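Local coordinates for dihydroorotate dehydrogenase (Schistosoma mansoni, PDB 6UY4), which probably oxidises (S)-dihydroorotate to orotate with a quinone as electron acceptor, using bound FMN, in the de novo synthesis of UMP, at residues L328-I334 and G347-L353; K241-D245 and K310-C314; F82-L88 and G106-E111; T236-L240 and R264-M268. All coordinates share one frame; numbering follows the deposited sequence.

Interaction 1 of 4, residues L328-I334 and G347-L353. With FMN (flavin mononucleotide), chain G.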
loop_
_atom_site.group_PDB
_atom_site.type_symbol
_atom_site.label_atom_id
_atom_site.label_comp_id
_atom_site.label_asym_id
_atom_site.label_seq_id
_atom_site.Cartn_x
_atom_site.Cartn_y
_atom_site.Cartn_z
ATOM N N LEU A 328 5.497 -2.534 12.501
ATOM C CA LEU A 328 5.858 -2.542 11.093
ATOM C C LEU A 328 4.805 -3.299 10.296
ATOM O O LEU A 328 4.188 -4.245 10.790
ATOM C CB LEU A 328 7.235 -3.176 10.872
ATOM C CG LEU A 328 8.395 -2.534 11.631
ATOM C CD1 LEU A 328 9.685 -3.287 11.358
ATOM C CD2 LEU A 328 8.536 -1.070 11.253
ATOM N N ILE A 329 4.609 -2.871 9.052
ATOM C CA ILE A 329 3.663 -3.497 8.137
ATOM C C ILE A 329 4.455 -4.016 6.945
ATOM O O ILE A 329 4.949 -3.229 6.127
ATOM C CB ILE A 329 2.561 -2.527 7.691
ATOM C CG1 ILE A 329 1.751 -2.050 8.899
ATOM C CG2 ILE A 329 1.655 -3.188 6.666
ATOM C CD1 ILE A 329 0.564 -1.179 8.533
ATOM N N GLY A 330 4.583 -5.336 6.849
ATOM C CA GLY A 330 5.288 -5.944 5.738
ATOM C C GLY A 330 4.438 -6.033 4.489
ATOM O O GLY A 330 3.394 -6.693 4.484
ATOM N N VAL A 331 4.866 -5.365 3.421
ATOM C CA VAL A 331 4.131 -5.339 2.164
ATOM C C VAL A 331 5.092 -5.677 1.034
ATOM O O VAL A 331 6.261 -5.273 1.057
ATOM C CB VAL A 331 3.465 -3.968 1.913
ATOM C CG1 VAL A 331 2.383 -4.089 0.855
ATOM C CG2 VAL A 331 2.888 -3.403 3.201
ATOM N N GLY A 332 4.604 -6.423 0.047
ATOM C CA GLY A 332 5.403 -6.703 -1.129
ATOM C C GLY A 332 5.593 -8.170 -1.446
ATOM O O GLY A 332 6.371 -8.863 -0.784
ATOM N N GLY A 333 4.889 -8.652 -2.467
ATOM C CA GLY A 333 5.111 -9.995 -2.965
ATOM C C GLY A 333 4.487 -11.110 -2.163
ATOM O O GLY A 333 4.895 -12.265 -2.314
ATOM N N ILE A 334 3.509 -10.810 -1.313
ATOM C CA ILE A 334 2.829 -11.845 -0.540
ATOM C C ILE A 334 1.835 -12.546 -1.459
ATOM O O ILE A 334 0.853 -11.945 -1.898
ATOM C CB ILE A 334 2.130 -11.263 0.693
ATOM C CG1 ILE A 334 3.161 -10.785 1.714
ATOM C CG2 ILE A 334 1.205 -12.297 1.316
ATOM C CD1 ILE A 334 2.548 -10.256 2.985
ATOM N N GLY A 347 9.734 -9.199 11.649
ATOM C CA GLY A 347 9.546 -8.036 12.492
ATOM C C GLY A 347 8.264 -7.272 12.228
ATOM O O GLY A 347 8.012 -6.242 12.860
ATOM N N ALA A 348 7.443 -7.763 11.304
ATOM C CA ALA A 348 6.209 -7.084 10.940
ATOM C C ALA A 348 5.076 -7.488 11.874
ATOM O O ALA A 348 4.987 -8.642 12.303
ATOM C CB ALA A 348 5.826 -7.394 9.493
ATOM N N SER A 349 4.215 -6.523 12.194
ATOM C CA SER A 349 3.011 -6.787 12.968
ATOM C C SER A 349 1.763 -6.886 12.104
ATOM O O SER A 349 0.784 -7.512 12.522
ATOM C CB SER A 349 2.807 -5.696 14.027
ATOM O OG SER A 349 3.872 -5.691 14.962
ATOM N N LEU A 350 1.781 -6.281 10.920
ATOM C CA LEU A 350 0.710 -6.396 9.944
ATOM C C LEU A 350 1.322 -6.680 8.581
ATOM O O LEU A 350 2.517 -6.469 8.358
ATOM C CB LEU A 350 -0.145 -5.122 9.887
ATOM C CG LEU A 350 -0.939 -4.765 11.145
ATOM C CD1 LEU A 350 -1.641 -3.426 10.976
ATOM C CD2 LEU A 350 -1.941 -5.859 11.472
ATOM N N VAL A 351 0.490 -7.171 7.662
ATOM C CA VAL A 351 0.923 -7.459 6.301
ATOM C C VAL A 351 -0.138 -6.967 5.326
ATOM O O VAL A 351 -1.333 -6.948 5.633
ATOM C CB VAL A 351 1.207 -8.963 6.083
ATOM C CG1 VAL A 351 2.436 -9.397 6.870
ATOM C CG2 VAL A 351 -0.001 -9.800 6.463
ATOM N N GLN A 352 0.314 -6.557 4.140
ATOM C CA GLN A 352 -0.567 -6.062 3.093
ATOM C C GLN A 352 -0.156 -6.667 1.758
ATOM O O GLN A 352 0.974 -7.129 1.583
ATOM C CB GLN A 352 -0.546 -4.529 3.005
ATOM C CG GLN A 352 -1.064 -3.819 4.243
ATOM C CD GLN A 352 -0.884 -2.314 4.172
ATOM O OE1 GLN A 352 -0.337 -1.787 3.202
ATOM N NE2 GLN A 352 -1.341 -1.613 5.202
ATOM N N LEU A 353 -1.094 -6.654 0.813
ATOM C CA LEU A 353 -0.858 -7.209 -0.512
ATOM C C LEU A 353 -1.630 -6.392 -1.539
ATOM O O LEU A 353 -2.454 -5.540 -1.198
ATOM C CB LEU A 353 -1.250 -8.692 -0.575
ATOM C CG LEU A 353 -2.681 -9.087 -0.192
ATOM C CD1 LEU A 353 -3.616 -9.064 -1.396
ATOM C CD2 LEU A 353 -2.699 -10.455 0.476
HETATM N N1 FMN G . 1.393 2.508 -2.891
HETATM C C2 FMN G . 1.089 3.704 -2.271
HETATM O O2 FMN G . 1.593 3.978 -1.183
HETATM N N3 FMN G . 0.220 4.594 -2.868
HETATM C C4 FMN G . -0.350 4.294 -4.088
HETATM O O4 FMN G . -1.124 5.088 -4.620
HETATM C C4A FMN G . -0.046 3.092 -4.716
HETATM N N5 FMN G . -0.611 2.787 -5.937
HETATM C C5A FMN G . -0.312 1.592 -6.557
HETATM C C6 FMN G . -0.888 1.290 -7.786
HETATM C C7 FMN G . -0.590 0.090 -8.420
HETATM C C7M FMN G . -1.213 -0.230 -9.747
HETATM C C8 FMN G . 0.285 -0.812 -7.822
HETATM C C8M FMN G . 0.608 -2.109 -8.503
HETATM C C9 FMN G . 0.861 -0.508 -6.592
HETATM C C9A FMN G . 0.564 0.693 -5.955
HETATM N N10 FMN G . 1.130 1.001 -4.729
HETATM C C10 FMN G . 0.828 2.199 -4.113
HETATM C "C1'" FMN G . 2.080 0.054 -4.060
HETATM C "C2'" FMN G . 1.321 -0.948 -3.200
HETATM O "O2'" FMN G . 0.492 -0.265 -2.287
HETATM C "C3'" FMN G . 2.283 -1.833 -2.419
HETATM O "O3'" FMN G . 3.205 -1.026 -1.720
HETATM C "C4'" FMN G . 3.044 -2.799 -3.321
HETATM O "O4'" FMN G . 2.332 -3.035 -4.517
HETATM C "C5'" FMN G . 3.228 -4.112 -2.579
HETATM O "O5'" FMN G . 3.687 -5.118 -3.446
HETATM P P FMN G . 2.732 -6.377 -3.737
HETATM O O1P FMN G . 3.480 -7.337 -4.629
HETATM O O2P FMN G . 2.335 -7.048 -2.443
HETATM O O3P FMN G . 1.502 -5.890 -4.459
HETATM O O HOH W 1 6.026 -4.720 14.339
#
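Q352 lies against I329 and V331 of the neighbouring parallel strand. CB meets V331 CG2 at 3.6 Å and also touches V331 CG1. CG is anti to the carbonyl carbon (chi1 -64°) and the chain stays extended, which carries the amide back along the strand toward I329. CG and CD both pack on I329 CG2, CD at 3.7 Å. The amide then divides its contacts. OE1 rests on V331 CG2, while NE2 touches I329 CG2 and CD1. NE2 is hydrogen-bonded to E111 and H109, so a polar group is satisfied within this apolar patch. Strand 328-331, helix 337-346 and strand 350-353 form a beta-alpha-beta unit of the TIM barrel. Its strands are joined by G330 N to L350 O (2.8 Å) and Q352 N to G330 O (3.1 Å). L328 O accepts from both S349 N and L350 N. On the other face of the sheet, I334 CD1 packs on V351 CB at 3.6 Å. V331 CG1 touches FMN C5' at 3.5 Å. Just beyond the strand, G333 N gives a hydrogen bond of 2.9 Å to FMN O1P and a weak one to O2P.

Interaction 2 of 4, residues K241-D245 and K310-C314. With FMN (flavin mononucleotide), chain G.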
loop_
_atom_site.group_PDB
_atom_site.type_symbol
_atom_site.label_atom_id
_atom_site.label_comp_id
_atom_site.label_asym_id
_atom_site.label_seq_id
_atom_site.Cartn_x
_atom_site.Cartn_y
_atom_site.Cartn_z
ATOM N N LYS A 241 5.803 5.130 4.980
ATOM C CA LYS A 241 5.974 4.065 4.001
ATOM C C LYS A 241 7.196 4.373 3.145
ATOM O O LYS A 241 7.274 5.442 2.528
ATOM C CB LYS A 241 4.725 3.920 3.135
ATOM C CG LYS A 241 4.761 2.745 2.176
ATOM C CD LYS A 241 3.416 2.568 1.493
ATOM C CE LYS A 241 3.421 1.375 0.557
ATOM N NZ LYS A 241 2.087 1.171 -0.073
ATOM N N ILE A 242 8.142 3.440 3.104
ATOM C CA ILE A 242 9.417 3.653 2.437
ATOM C C ILE A 242 9.525 2.713 1.240
ATOM O O ILE A 242 8.692 1.832 1.028
ATOM C CB ILE A 242 10.608 3.458 3.394
ATOM C CG1 ILE A 242 10.739 1.984 3.780
ATOM C CG2 ILE A 242 10.444 4.325 4.632
ATOM C CD1 ILE A 242 11.939 1.684 4.642
ATOM N N SER A 243 10.580 2.911 0.455
ATOM C CA SER A 243 10.992 2.189 -0.738
ATOM C C SER A 243 12.042 1.141 -0.392
ATOM O O SER A 243 12.886 1.372 0.481
ATOM C CB SER A 243 11.561 3.153 -1.780
ATOM O OG SER A 243 12.062 2.457 -2.907
ATOM N N PRO A 244 12.016 -0.019 -1.051
ATOM C CA PRO A 244 13.032 -1.048 -0.790
ATOM C C PRO A 244 14.366 -0.792 -1.471
ATOM O O PRO A 244 15.291 -1.594 -1.300
ATOM C CB PRO A 244 12.371 -2.317 -1.343
ATOM C CG PRO A 244 11.528 -1.818 -2.464
ATOM C CD PRO A 244 11.013 -0.469 -2.033
ATOM N N ASP A 245 14.495 0.293 -2.231
ATOM C CA ASP A 245 15.703 0.582 -2.989
ATOM C C ASP A 245 16.657 1.516 -2.259
ATOM O O ASP A 245 17.685 1.896 -2.829
ATOM C CB ASP A 245 15.333 1.177 -4.351
ATOM C CG ASP A 245 14.418 0.272 -5.148
ATOM O OD1 ASP A 245 14.535 -0.963 -5.003
ATOM O OD2 ASP A 245 13.580 0.793 -5.914
ATOM N N LYS A 310 13.289 -9.009 -1.892
ATOM C CA LYS A 310 13.937 -7.745 -1.554
ATOM C C LYS A 310 13.176 -6.998 -0.465
ATOM O O LYS A 310 13.774 -6.545 0.518
ATOM C CB LYS A 310 14.077 -6.874 -2.804
ATOM C CG LYS A 310 15.021 -5.698 -2.628
ATOM C CD LYS A 310 15.275 -4.985 -3.945
ATOM C CE LYS A 310 16.334 -3.904 -3.787
ATOM N NZ LYS A 310 16.620 -3.212 -5.075
ATOM N N SER A 311 11.856 -6.864 -0.620
ATOM C CA SER A 311 11.070 -6.114 0.355
ATOM C C SER A 311 11.109 -6.763 1.732
ATOM O O SER A 311 11.002 -6.066 2.747
ATOM C CB SER A 311 9.624 -5.975 -0.125
ATOM O OG SER A 311 9.010 -7.242 -0.277
ATOM N N THR A 312 11.262 -8.088 1.791
ATOM C CA THR A 312 11.362 -8.759 3.085
ATOM C C THR A 312 12.711 -8.484 3.739
ATOM O O THR A 312 12.783 -8.205 4.942
ATOM C CB THR A 312 11.140 -10.263 2.921
ATOM O OG1 THR A 312 9.861 -10.496 2.319
ATOM C CG2 THR A 312 11.188 -10.958 4.275
ATOM N N ASP A 313 13.794 -8.564 2.960
ATOM C CA ASP A 313 15.116 -8.245 3.492
ATOM C C ASP A 313 15.168 -6.816 4.013
ATOM O O ASP A 313 15.722 -6.560 5.090
ATOM C CB ASP A 313 16.184 -8.460 2.420
ATOM C CG ASP A 313 16.411 -9.927 2.106
ATOM O OD1 ASP A 313 16.183 -10.772 3.000
ATOM O OD2 ASP A 313 16.828 -10.232 0.969
ATOM N N CYS A 314 14.594 -5.872 3.262
ATOM C CA CYS A 314 14.534 -4.490 3.725
ATOM C C CYS A 314 13.767 -4.387 5.035
ATOM O O CYS A 314 14.174 -3.656 5.947
ATOM C CB CYS A 314 13.895 -3.606 2.656
ATOM S SG CYS A 314 13.756 -1.863 3.108
HETATM N N1 FMN G . 1.393 2.508 -2.891
HETATM C C2 FMN G . 1.089 3.704 -2.271
HETATM O O2 FMN G . 1.593 3.978 -1.183
HETATM N N3 FMN G . 0.220 4.594 -2.868
HETATM C C4 FMN G . -0.350 4.294 -4.088
HETATM O O4 FMN G . -1.124 5.088 -4.620
HETATM C C4A FMN G . -0.046 3.092 -4.716
HETATM N N5 FMN G . -0.611 2.787 -5.937
HETATM C C5A FMN G . -0.312 1.592 -6.557
HETATM C C6 FMN G . -0.888 1.290 -7.786
HETATM C C7 FMN G . -0.590 0.090 -8.420
HETATM C C7M FMN G . -1.213 -0.230 -9.747
HETATM C C8 FMN G . 0.285 -0.812 -7.822
HETATM C C8M FMN G . 0.608 -2.109 -8.503
HETATM C C9 FMN G . 0.861 -0.508 -6.592
HETATM C C9A FMN G . 0.564 0.693 -5.955
HETATM N N10 FMN G . 1.130 1.001 -4.729
HETATM C C10 FMN G . 0.828 2.199 -4.113
HETATM C "C1'" FMN G . 2.080 0.054 -4.060
HETATM C "C2'" FMN G . 1.321 -0.948 -3.200
HETATM O "O2'" FMN G . 0.492 -0.265 -2.287
HETATM C "C3'" FMN G . 2.283 -1.833 -2.419
HETATM O "O3'" FMN G . 3.205 -1.026 -1.720
HETATM C "C4'" FMN G . 3.044 -2.799 -3.321
HETATM O "O4'" FMN G . 2.332 -3.035 -4.517
HETATM C "C5'" FMN G . 3.228 -4.112 -2.579
HETATM O "O5'" FMN G . 3.687 -5.118 -3.446
HETATM P P FMN G . 2.732 -6.377 -3.737
HETATM O O1P FMN G . 3.480 -7.337 -4.629
HETATM O O2P FMN G . 2.335 -7.048 -2.443
HETATM O O3P FMN G . 1.502 -5.890 -4.459
#
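P244 packs against helix 305-321, and D245 makes a salt bridge to K310 of the same helix. The segment starts at K241, which faces the flavin instead. Its chain is fully extended, with CG anti to the backbone N (chi1 -174°), and this carries NZ to the cofactor. NZ gives hydrogen bonds to FMN O3' (3.0 Å), O2 (3.1 Å) and N1 (3.2 Å), and a weak one to O2'. A positive charge beside N1 and O2 would probably stabilise negative charge on the reduced flavin. I242 turns the other way, and its CD1 comes within 4.3 Å of C314 SG. S243 points away from the helix, and its OG takes a weak hydrogen bond from D245 N. P244 lies against one side of the helix: its CB is 4.4 Å from S311 CA, and its CA is 4.0 Å from C314 SG. The P244 carbonyl O also lies beside K310 CE. D245 closes the segment. K310 reaches across at about a right angle, and its NZ meets D245 OD1 at 3.1 Å, on the anti side and 29° out of the carboxylate plane. D245 OD2 accepts from L275 N. The segment continues from the C-terminal end of barrel strand 238-242 and lies against helix 305-321. I242 and C314 both touch strand 267-270 and helix 248-259, while P244 and D245 touch T274 of strand 274-275.

Interaction 3 of 4, residues F82-L88 and G106-E111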
loop_
_atom_site.group_PDB
_atom_site.type_symbol
_atom_site.label_atom_id
_atom_site.label_comp_id
_atom_site.label_asym_id
_atom_site.label_seq_id
_atom_site.Cartn_x
_atom_site.Cartn_y
_atom_site.Cartn_z
ATOM N N PHE A 82 -7.709 -6.098 15.147
ATOM C CA PHE A 82 -7.661 -6.597 13.779
ATOM C C PHE A 82 -8.134 -8.043 13.752
ATOM O O PHE A 82 -7.709 -8.855 14.582
ATOM C CB PHE A 82 -6.248 -6.496 13.201
ATOM C CG PHE A 82 -5.832 -5.096 12.842
ATOM C CD1 PHE A 82 -5.379 -4.222 13.815
ATOM C CD2 PHE A 82 -5.882 -4.660 11.528
ATOM C CE1 PHE A 82 -4.991 -2.936 13.486
ATOM C CE2 PHE A 82 -5.496 -3.374 11.193
ATOM C CZ PHE A 82 -5.049 -2.512 12.173
ATOM N N ASP A 83 -9.015 -8.360 12.799
ATOM C CA ASP A 83 -9.466 -9.737 12.637
ATOM C C ASP A 83 -8.309 -10.658 12.273
ATOM O O ASP A 83 -8.292 -11.826 12.679
ATOM C CB ASP A 83 -10.563 -9.801 11.573
ATOM C CG ASP A 83 -11.249 -11.152 11.514
ATOM O OD1 ASP A 83 -11.088 -11.953 12.458
ATOM O OD2 ASP A 83 -11.951 -11.412 10.515
ATOM N N HIS A 84 -7.338 -10.150 11.524
ATOM C CA HIS A 84 -6.133 -10.878 11.152
ATOM C C HIS A 84 -5.138 -9.871 10.571
ATOM O O HIS A 84 -5.539 -8.791 10.138
ATOM C CB HIS A 84 -6.442 -11.997 10.141
ATOM C CG HIS A 84 -7.229 -11.542 8.954
ATOM N ND1 HIS A 84 -6.636 -11.015 7.827
ATOM C CD2 HIS A 84 -8.561 -11.541 8.715
ATOM C CE1 HIS A 84 -7.571 -10.708 6.946
ATOM N NE2 HIS A 84 -8.747 -11.016 7.459
ATOM N N PRO A 85 -3.841 -10.196 10.567
ATOM C CA PRO A 85 -2.839 -9.199 10.150
ATOM C C PRO A 85 -2.841 -8.875 8.662
ATOM O O PRO A 85 -1.999 -8.080 8.228
ATOM C CB PRO A 85 -1.512 -9.852 10.562
ATOM C CG PRO A 85 -1.797 -11.311 10.544
ATOM C CD PRO A 85 -3.208 -11.442 11.035
ATOM N N ILE A 86 -3.753 -9.432 7.868
ATOM C CA ILE A 86 -3.723 -9.292 6.415
ATOM C C ILE A 86 -4.693 -8.199 5.991
ATOM O O ILE A 86 -5.884 -8.249 6.325
ATOM C CB ILE A 86 -4.064 -10.622 5.725
ATOM C CG1 ILE A 86 -3.180 -11.740 6.273
ATOM C CG2 ILE A 86 -3.904 -10.496 4.216
ATOM C CD1 ILE A 86 -3.615 -13.111 5.846
ATOM N N GLY A 87 -4.187 -7.219 5.241
ATOM C CA GLY A 87 -5.008 -6.148 4.716
ATOM C C GLY A 87 -4.633 -5.831 3.282
ATOM O O GLY A 87 -3.700 -6.409 2.723
ATOM N N LEU A 88 -5.382 -4.902 2.693
ATOM C CA LEU A 88 -5.159 -4.480 1.316
ATOM C C LEU A 88 -4.304 -3.219 1.297
ATOM O O LEU A 88 -4.638 -2.225 1.951
ATOM C CB LEU A 88 -6.483 -4.231 0.595
ATOM C CG LEU A 88 -6.371 -3.844 -0.881
ATOM C CD1 LEU A 88 -5.663 -4.934 -1.669
ATOM C CD2 LEU A 88 -7.742 -3.556 -1.470
ATOM N N GLY A 106 -12.761 -10.048 2.957
ATOM C CA GLY A 106 -11.854 -10.849 3.755
ATOM C C GLY A 106 -10.698 -10.077 4.357
ATOM O O GLY A 106 -10.117 -10.510 5.356
ATOM N N PHE A 107 -10.345 -8.942 3.758
ATOM C CA PHE A 107 -9.260 -8.128 4.289
ATOM C C PHE A 107 -9.656 -7.516 5.626
ATOM O O PHE A 107 -10.791 -7.071 5.813
ATOM C CB PHE A 107 -8.885 -7.021 3.304
ATOM C CG PHE A 107 -8.230 -7.518 2.049
ATOM C CD1 PHE A 107 -6.939 -8.017 2.078
ATOM C CD2 PHE A 107 -8.897 -7.470 0.837
ATOM C CE1 PHE A 107 -6.330 -8.469 0.923
ATOM C CE2 PHE A 107 -8.294 -7.920 -0.322
ATOM C CZ PHE A 107 -7.008 -8.421 -0.278
ATOM N N SER A 108 -8.707 -7.495 6.562
ATOM C CA SER A 108 -8.972 -6.921 7.873
ATOM C C SER A 108 -8.837 -5.406 7.889
ATOM O O SER A 108 -9.427 -4.755 8.758
ATOM C CB SER A 108 -8.033 -7.525 8.917
ATOM O OG SER A 108 -6.683 -7.196 8.636
ATOM N N HIS A 109 -8.076 -4.831 6.960
ATOM C CA HIS A 109 -7.970 -3.384 6.871
ATOM C C HIS A 109 -7.690 -2.983 5.432
ATOM O O HIS A 109 -7.026 -3.707 4.684
ATOM C CB HIS A 109 -6.888 -2.831 7.810
ATOM C CG HIS A 109 -5.502 -3.296 7.488
ATOM N ND1 HIS A 109 -4.998 -4.499 7.933
ATOM C CD2 HIS A 109 -4.507 -2.708 6.783
ATOM C CE1 HIS A 109 -3.754 -4.637 7.507
ATOM N NE2 HIS A 109 -3.433 -3.565 6.807
ATOM N N ILE A 110 -8.218 -1.822 5.050
ATOM C CA ILE A 110 -8.020 -1.249 3.725
ATOM C C ILE A 110 -7.306 0.084 3.886
ATOM O O ILE A 110 -7.658 0.884 4.760
ATOM C CB ILE A 110 -9.355 -1.061 2.974
ATOM C CG1 ILE A 110 -10.196 -2.337 3.035
ATOM C CG2 ILE A 110 -9.105 -0.651 1.530
ATOM C CD1 ILE A 110 -9.539 -3.529 2.386
ATOM N N GLU A 111 -6.307 0.321 3.044
ATOM C CA GLU A 111 -5.536 1.559 3.064
ATOM C C GLU A 111 -5.976 2.397 1.864
ATOM O O GLU A 111 -5.458 2.250 0.758
ATOM C CB GLU A 111 -4.037 1.268 3.043
ATOM C CG GLU A 111 -3.154 2.501 3.147
ATOM C CD GLU A 111 -1.718 2.155 3.496
ATOM O OE1 GLU A 111 -1.511 1.358 4.436
ATOM O OE2 GLU A 111 -0.798 2.675 2.829
#
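F82 turns the edge of its ring toward the face of H109. The planes stand at 87° and the centroids are 5.3 Å apart, an offset edge-to-face pair. G87 CA also lies over a face of the H109 imidazole, 3.6 Å from its centroid, in a CH-pi contact. The backbone at G87 comes this near because it carries no side chain. A second CH-pi contact sets L88 CB over the F107 ring, 7° off the ring normal. The same CB meets I110 CD1 at 3.6 Å. These layers stand where the eight-stranded TIM barrel closes: strand 86-88 is the first strand and 109-115 the second, and they run side by side. The backbones are tied by L88 N to H109 O (2.8 Å) and E111 N to L88 O (3.2 Å). Before the strands, H84 has S108 CB over one ring face. Its CG sits between the backbone N and the carbonyl carbon (chi1 51°), and NE2 donates a hydrogen bond to G106 O at 2.6 Å, in the ring plane. S108 OG lies near both H84 O and I86 O, and S108 N bonds to I86 O at 2.9 Å. H109 ND1 donates to S108 OG at 3.3 Å.

Interaction 4 of 4, residues T236-L240 and R264-M268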
loop_
_atom_site.group_PDB
_atom_site.type_symbol
_atom_site.label_atom_id
_atom_site.label_comp_id
_atom_site.label_asym_id
_atom_site.label_seq_id
_atom_site.Cartn_x
_atom_site.Cartn_y
_atom_site.Cartn_z
ATOM N N THR A 236 -3.835 10.551 16.276
ATOM C CA THR A 236 -3.993 9.545 15.234
ATOM C C THR A 236 -2.632 8.983 14.835
ATOM O O THR A 236 -1.680 9.751 14.652
ATOM C CB THR A 236 -4.694 10.151 14.018
ATOM O OG1 THR A 236 -5.922 10.764 14.431
ATOM C CG2 THR A 236 -4.994 9.084 12.972
ATOM N N PRO A 237 -2.494 7.663 14.703
ATOM C CA PRO A 237 -1.193 7.087 14.339
ATOM C C PRO A 237 -0.700 7.596 12.991
ATOM O O PRO A 237 -1.455 7.682 12.020
ATOM C CB PRO A 237 -1.473 5.581 14.300
ATOM C CG PRO A 237 -2.643 5.393 15.206
ATOM C CD PRO A 237 -3.484 6.625 15.043
ATOM N N ILE A 238 0.586 7.934 12.944
ATOM C CA ILE A 238 1.246 8.403 11.730
ATOM C C ILE A 238 2.266 7.352 11.316
ATOM O O ILE A 238 3.196 7.047 12.074
ATOM C CB ILE A 238 1.919 9.769 11.938
ATOM C CG1 ILE A 238 0.869 10.848 12.207
ATOM C CG2 ILE A 238 2.763 10.134 10.727
ATOM C CD1 ILE A 238 -0.050 11.110 11.038
ATOM N N LEU A 239 2.096 6.801 10.120
ATOM C CA LEU A 239 2.990 5.781 9.595
ATOM C C LEU A 239 3.787 6.330 8.419
ATOM O O LEU A 239 3.334 7.227 7.702
ATOM C CB LEU A 239 2.219 4.531 9.161
ATOM C CG LEU A 239 1.883 3.500 10.242
ATOM C CD1 LEU A 239 0.891 4.050 11.257
ATOM C CD2 LEU A 239 1.350 2.230 9.606
ATOM N N LEU A 240 4.983 5.779 8.229
ATOM C CA LEU A 240 5.885 6.190 7.162
ATOM C C LEU A 240 6.148 4.996 6.257
ATOM O O LEU A 240 6.658 3.968 6.716
ATOM C CB LEU A 240 7.194 6.735 7.736
ATOM C CG LEU A 240 7.893 7.815 6.916
ATOM C CD1 LEU A 240 6.970 9.007 6.716
ATOM C CD2 LEU A 240 9.193 8.242 7.582
ATOM N N ARG A 264 9.095 11.663 16.446
ATOM C CA ARG A 264 8.833 10.236 16.586
ATOM C C ARG A 264 7.486 9.891 15.962
ATOM O O ARG A 264 6.449 10.421 16.376
ATOM C CB ARG A 264 8.861 9.816 18.054
ATOM C CG ARG A 264 8.609 8.335 18.257
ATOM C CD ARG A 264 8.792 7.929 19.705
ATOM N NE ARG A 264 8.604 6.493 19.883
ATOM C CZ ARG A 264 9.559 5.588 19.701
ATOM N NH1 ARG A 264 10.775 5.971 19.335
ATOM N NH2 ARG A 264 9.300 4.301 19.884
ATOM N N ILE A 265 7.504 8.996 14.977
ATOM C CA ILE A 265 6.279 8.514 14.349
ATOM C C ILE A 265 5.786 7.289 15.106
ATOM O O ILE A 265 6.336 6.927 16.152
ATOM C CB ILE A 265 6.500 8.191 12.861
ATOM C CG1 ILE A 265 7.506 7.051 12.709
ATOM C CG2 ILE A 265 6.970 9.429 12.114
ATOM C CD1 ILE A 265 7.672 6.579 11.290
ATOM N N ASP A 266 4.750 6.634 14.577
ATOM C CA ASP A 266 4.107 5.525 15.264
ATOM C C ASP A 266 4.339 4.171 14.613
ATOM O O ASP A 266 4.086 3.148 15.255
ATOM C CB ASP A 266 2.595 5.776 15.365
ATOM C CG ASP A 266 2.266 7.024 16.157
ATOM O OD1 ASP A 266 2.680 7.109 17.332
ATOM O OD2 ASP A 266 1.609 7.928 15.600
ATOM N N GLY A 267 4.805 4.135 13.372
ATOM C CA GLY A 267 5.035 2.872 12.696
ATOM C C GLY A 267 5.523 3.124 11.289
ATOM O O GLY A 267 5.494 4.253 10.787
ATOM N N MET A 268 5.975 2.048 10.652
ATOM C CA MET A 268 6.513 2.119 9.303
ATOM C C MET A 268 5.928 1.003 8.451
ATOM O O MET A 268 5.505 -0.041 8.954
ATOM C CB MET A 268 8.044 2.032 9.299
ATOM C CG MET A 268 8.734 3.211 9.958
ATOM S SD MET A 268 10.529 3.106 9.854
ATOM C CE MET A 268 10.750 3.003 8.079
#
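L239 and L240 run beside G267 and M268 as neighbouring parallel strands, tied by L240 N to G267 O (3.0 Å) and, just before the strand pair, by D266 N to I238 O (3.0 Å). The carboxylate of D266 adds a third tie from its side chain. CG is anti to the carbonyl carbon (chi1 -61°), and OD2 takes the I238 N-H at 2.8 Å through its anti lone pair. The bond is fairly straight, at 161°. OD2 also lies beside P237 CA and forms a salt bridge with R229, so one oxygen joins a backbone amide to a helix. The positive charge of R229 would probably help to keep this aspartate ionised. I265 points toward the other segment. Its CD1 end packs on L240 CB at 3.6 Å, and its CG2 comes near I238 CG2. L240 and M268 share a face of the sheet, with M268 CG 4.4 Å from L240 CB. L239 is on the opposite face, where its CB and CG both lie beside G267 O. The glycine has no side chain, and L239 CG sits close to its backbone. The pair belongs to the beta-alpha-beta unit of strand 238-242, helix 248-259 and strand 267-270. Strand 196-200 flanks it on one side and strand 328-331 on the other. L240 and I265 both touch L222 of helix 215-230, while L239 meets I329.

Overall arrangement
All four contacts involve the eight-stranded parallel barrel. Along the chain interaction 3 comes first and interaction 1 last. Interactions 2 and 4 alternate between them and share strand 238-242: interaction 4 holds its start, interaction 2 its C-terminal end. Their centres are about 17 Å apart. Centre to centre, interaction 1 lies about 11 Å from interaction 3, whose strand 86-88 adjoins strand 350-353, and about 15 Å from interaction 4, whose strand 267-270 adjoins strand 328-331. Interactions 1 and 2, with centres about 10 Å apart, both touch FMN: one at the phosphate, the other at the isoalloxazine and ribityl chain. Strands 109-115 and 238-242, of interactions 3 and 4, run on to FMN-binding T114 and K241.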